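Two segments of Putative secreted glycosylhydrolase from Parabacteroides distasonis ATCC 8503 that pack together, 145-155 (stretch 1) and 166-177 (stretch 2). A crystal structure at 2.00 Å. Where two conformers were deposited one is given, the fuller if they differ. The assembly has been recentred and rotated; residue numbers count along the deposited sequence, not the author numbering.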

# COMPACT_ATOMS: atom_id res chain seq x y z
N GLU A 145 12.62 -3.59 -2.03
CA GLU A 145 13.46 -3.05 -0.95
C GLU A 145 13.87 -1.65 -1.34
O GLU A 145 14.68 -1.47 -2.25
CB GLU A 145 14.72 -3.88 -0.74
CG GLU A 145 14.61 -4.86 0.36
CD GLU A 145 15.89 -5.58 0.62
OE1 GLU A 145 16.30 -6.37 -0.24
OE2 GLU A 145 16.48 -5.34 1.68
N MSE A 146 13.32 -0.67 -0.65
CA MSE A 146 13.58 0.71 -0.95
C MSE A 146 14.40 1.30 0.17
O MSE A 146 14.04 1.18 1.34
CB MSE A 146 12.26 1.49 -0.99
CG MSE A 146 12.49 3.00 -1.07
SE MSE A 146 10.90 4.00 -1.56
CE MSE A 146 10.98 3.94 -3.41
N ASP A 147 15.46 2.00 -0.20
CA ASP A 147 16.09 2.99 0.70
C ASP A 147 15.74 4.40 0.21
O ASP A 147 16.36 4.90 -0.71
CB ASP A 147 17.62 2.80 0.75
CG ASP A 147 18.33 3.80 1.70
OD1 ASP A 147 17.76 4.84 2.12
OD2 ASP A 147 19.52 3.56 1.95
N MSE A 148 14.81 5.05 0.89
CA MSE A 148 14.28 6.36 0.54
C MSE A 148 15.32 7.46 0.40
O MSE A 148 15.06 8.47 -0.27
CB MSE A 148 13.19 6.79 1.55
CG MSE A 148 12.03 5.86 1.60
SE MSE A 148 10.82 6.21 3.01
CE MSE A 148 10.07 7.90 2.39
N SER A 149 16.50 7.27 1.00
CA SER A 149 17.56 8.27 0.94
C SER A 149 18.11 8.42 -0.46
O SER A 149 18.63 9.47 -0.77
CB SER A 149 18.70 8.00 1.94
OG SER A 149 19.35 6.81 1.63
N LYS A 150 17.91 7.41 -1.32
CA LYS A 150 18.33 7.49 -2.72
C LYS A 150 17.43 8.37 -3.54
O LYS A 150 17.81 8.81 -4.62
CB LYS A 150 18.35 6.11 -3.37
CG LYS A 150 19.35 5.12 -2.76
CD LYS A 150 19.15 3.69 -3.32
CE LYS A 150 19.70 3.51 -4.75
NZ LYS A 150 18.90 2.47 -5.49
N TRP A 151 16.22 8.63 -3.06
CA TRP A 151 15.23 9.40 -3.84
C TRP A 151 15.40 10.89 -3.56
O TRP A 151 14.57 11.52 -2.88
CB TRP A 151 13.81 8.91 -3.51
CG TRP A 151 13.38 7.78 -4.38
CD1 TRP A 151 12.55 7.85 -5.47
CD2 TRP A 151 13.81 6.41 -4.29
NE1 TRP A 151 12.44 6.60 -6.05
CE2 TRP A 151 13.22 5.71 -5.34
CE3 TRP A 151 14.65 5.73 -3.43
CZ2 TRP A 151 13.44 4.36 -5.55
CZ3 TRP A 151 14.85 4.36 -3.63
CH2 TRP A 151 14.24 3.70 -4.67
N THR A 152 16.51 11.43 -4.07
CA THR A 152 16.85 12.83 -3.91
C THR A 152 16.04 13.70 -4.87
O THR A 152 15.83 14.87 -4.60
CB THR A 152 18.34 13.06 -4.13
OG1 THR A 152 18.70 12.45 -5.38
CG2 THR A 152 19.16 12.47 -2.98
N SER A 153 15.55 13.11 -5.95
CA SER A 153 14.67 13.79 -6.88
C SER A 153 13.20 13.42 -6.66
O SER A 153 12.85 12.24 -6.44
CB SER A 153 15.12 13.50 -8.34
OG SER A 153 14.20 13.95 -9.32
N GLY A 154 12.34 14.44 -6.73
CA GLY A 154 10.91 14.27 -6.88
C GLY A 154 10.40 14.11 -8.32
O GLY A 154 9.22 13.95 -8.53
N THR A 155 11.29 14.13 -9.30
CA THR A 155 10.85 14.01 -10.70
C THR A 155 11.42 12.75 -11.41
O THR A 155 10.81 12.23 -12.37
CB THR A 155 11.17 15.32 -11.50
OG1 THR A 155 12.57 15.56 -11.53
CG2 THR A 155 10.51 16.57 -10.89
N TRP A 166 2.06 14.26 -9.97
CA TRP A 166 1.32 14.41 -8.71
C TRP A 166 2.05 13.90 -7.46
O TRP A 166 1.51 14.00 -6.33
CB TRP A 166 -0.08 13.76 -8.82
CG TRP A 166 -0.10 12.27 -9.08
CD1 TRP A 166 -0.09 11.29 -8.15
CD2 TRP A 166 -0.18 11.62 -10.36
NE1 TRP A 166 -0.13 10.06 -8.76
CE2 TRP A 166 -0.18 10.24 -10.12
CE3 TRP A 166 -0.22 12.08 -11.69
CZ2 TRP A 166 -0.25 9.30 -11.14
CZ3 TRP A 166 -0.29 11.14 -12.70
CH2 TRP A 166 -0.30 9.78 -12.43
N LEU A 167 3.28 13.41 -7.62
CA LEU A 167 4.11 12.95 -6.48
C LEU A 167 5.44 13.70 -6.42
O LEU A 167 6.50 13.09 -6.57
CB LEU A 167 4.35 11.43 -6.60
CG LEU A 167 3.12 10.53 -6.77
CD1 LEU A 167 3.49 9.13 -7.10
CD2 LEU A 167 2.29 10.61 -5.52
N PRO A 168 5.40 15.04 -6.23
CA PRO A 168 6.60 15.82 -6.42
C PRO A 168 7.60 15.82 -5.26
O PRO A 168 8.73 16.25 -5.44
CB PRO A 168 6.04 17.24 -6.66
CG PRO A 168 4.83 17.30 -5.88
CD PRO A 168 4.24 15.90 -5.90
N LYS A 169 7.22 15.35 -4.09
CA LYS A 169 8.07 15.53 -2.91
C LYS A 169 9.13 14.44 -2.87
O LYS A 169 8.76 13.26 -2.84
CB LYS A 169 7.23 15.50 -1.63
CG LYS A 169 6.14 16.55 -1.63
CD LYS A 169 5.81 16.98 -0.23
CE LYS A 169 4.65 17.98 -0.20
NZ LYS A 169 4.34 18.39 1.21
N PRO A 170 10.43 14.83 -2.88
CA PRO A 170 11.52 13.84 -2.88
C PRO A 170 11.38 12.89 -1.70
O PRO A 170 11.26 13.34 -0.55
CB PRO A 170 12.78 14.69 -2.76
CG PRO A 170 12.42 16.01 -3.28
CD PRO A 170 10.96 16.20 -2.89
N PHE A 171 11.40 11.59 -1.95
CA PHE A 171 11.26 10.62 -0.85
C PHE A 171 12.41 10.66 0.14
O PHE A 171 12.21 10.30 1.29
CB PHE A 171 11.01 9.19 -1.39
CG PHE A 171 9.54 8.88 -1.69
CD1 PHE A 171 8.61 9.89 -1.88
CD2 PHE A 171 9.12 7.56 -1.83
CE1 PHE A 171 7.25 9.58 -2.17
CE2 PHE A 171 7.79 7.27 -2.10
CZ PHE A 171 6.86 8.28 -2.29
N ALA A 172 13.59 11.14 -0.27
CA ALA A 172 14.71 11.34 0.64
C ALA A 172 14.43 12.32 1.77
O ALA A 172 15.10 12.27 2.79
CB ALA A 172 15.97 11.75 -0.11
N GLU A 173 13.44 13.19 1.59
CA GLU A 173 13.14 14.21 2.61
C GLU A 173 11.76 13.96 3.23
O GLU A 173 11.28 14.77 4.03
CB GLU A 173 13.24 15.62 2.01
CG GLU A 173 14.13 15.78 0.77
CD GLU A 173 15.64 15.74 1.03
OE1 GLU A 173 16.07 15.78 2.21
OE2 GLU A 173 16.40 15.68 0.03
N LEU A 174 11.12 12.86 2.86
CA LEU A 174 9.85 12.48 3.45
C LEU A 174 10.07 11.96 4.89
O LEU A 174 11.04 11.22 5.16
CB LEU A 174 9.15 11.43 2.57
CG LEU A 174 7.77 11.79 1.99
CD1 LEU A 174 7.74 13.08 1.28
CD2 LEU A 174 7.29 10.68 1.13
N PRO A 175 9.22 12.43 5.84
CA PRO A 175 9.16 11.81 7.16
C PRO A 175 8.82 10.31 7.10
O PRO A 175 8.06 9.87 6.20
CB PRO A 175 8.02 12.58 7.86
CG PRO A 175 7.96 13.91 7.14
CD PRO A 175 8.32 13.60 5.72
N THR A 176 9.31 9.57 8.10
CA THR A 176 9.19 8.13 8.15
C THR A 176 8.31 7.72 9.36
O THR A 176 8.56 6.73 10.07
CB THR A 176 10.58 7.50 8.13
OG1 THR A 176 11.33 7.88 9.30
CG2 THR A 176 11.31 7.95 6.86
N LYS A 177 7.29 8.53 9.56
CA LYS A 177 6.28 8.33 10.58
C LYS A 177 4.98 8.97 10.06
O LYS A 177 5.01 10.08 9.52
CB LYS A 177 6.69 9.02 11.90
CG LYS A 177 5.54 9.08 12.93
CD LYS A 177 5.98 9.50 14.34
CE LYS A 177 4.74 9.64 15.22
NZ LYS A 177 5.02 10.21 16.59
O HOH W 1 11.18 11.04 -4.74

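Two segments of one chain meet along 531 Å² of buried surface. Stretch 1 leaves a strand (145-147) and enters a 3-10 segment (148-150); stretch 2 is loop apart from its own 3-10 segment (171-173). The CA traces draw together at two places, where CA of Ser149 lies 4.2 Å from CA of Ala172 and CA of Gly154 lies 4.1 Å from CA of Pro170. One direct hydrogen bond ties them: Ala172 N donates to Trp151 O (2.8 Å, 158°). Met148 O also crowds Ala172, 3.0 Å from its CA, but it accepts its hydrogen bond from Trp151 N within its own turn. A water makes a second link, donating to Ser153 O (2.7 Å) and accepting from Phe171 N (2.9 Å).

Phe171 is the main bump of stretch 2. Its CB presses on Trp151 CB at 3.5 Å; the CA-to-CB bond of Trp151 points toward stretch 2, and the end of the side chain then leads away. The selenium of selenomethionine Met146 meets the phenylalanine ring at its edge, with SE 4.0 Å from CD2 and 5.3 Å from the ring centroid. Selenomethionine Met148 reaches into a hollow built from both backbone and side chains: its CE lies 3.4 Å from Phe171 O, 4.1 Å from Phe171 CB and 3.7 Å from Leu174 CB, and its SE is 4.3 Å from Thr176 CG2. The contacts of Met148 CE with Phe171 CB and Leu174 CB are apolar; Phe171 O also touches this methyl.

Smaller groups add contacts along the rest of the seam. The Ala172 methyl CB sits 3.6 Å from Ser149 O, and Pro170 CB packs 3.6 Å from both Trp151 O and Thr152 O. At the far end, the bare Gly154 CA approaches Pro168 O at 3.3 Å in a CA-H...O contact (156° at the hydrogen). Such closeness depends on the absent side chain, since an ideal CB on Gly154 would lie only 1.9 Å from Pro168 O, a clash.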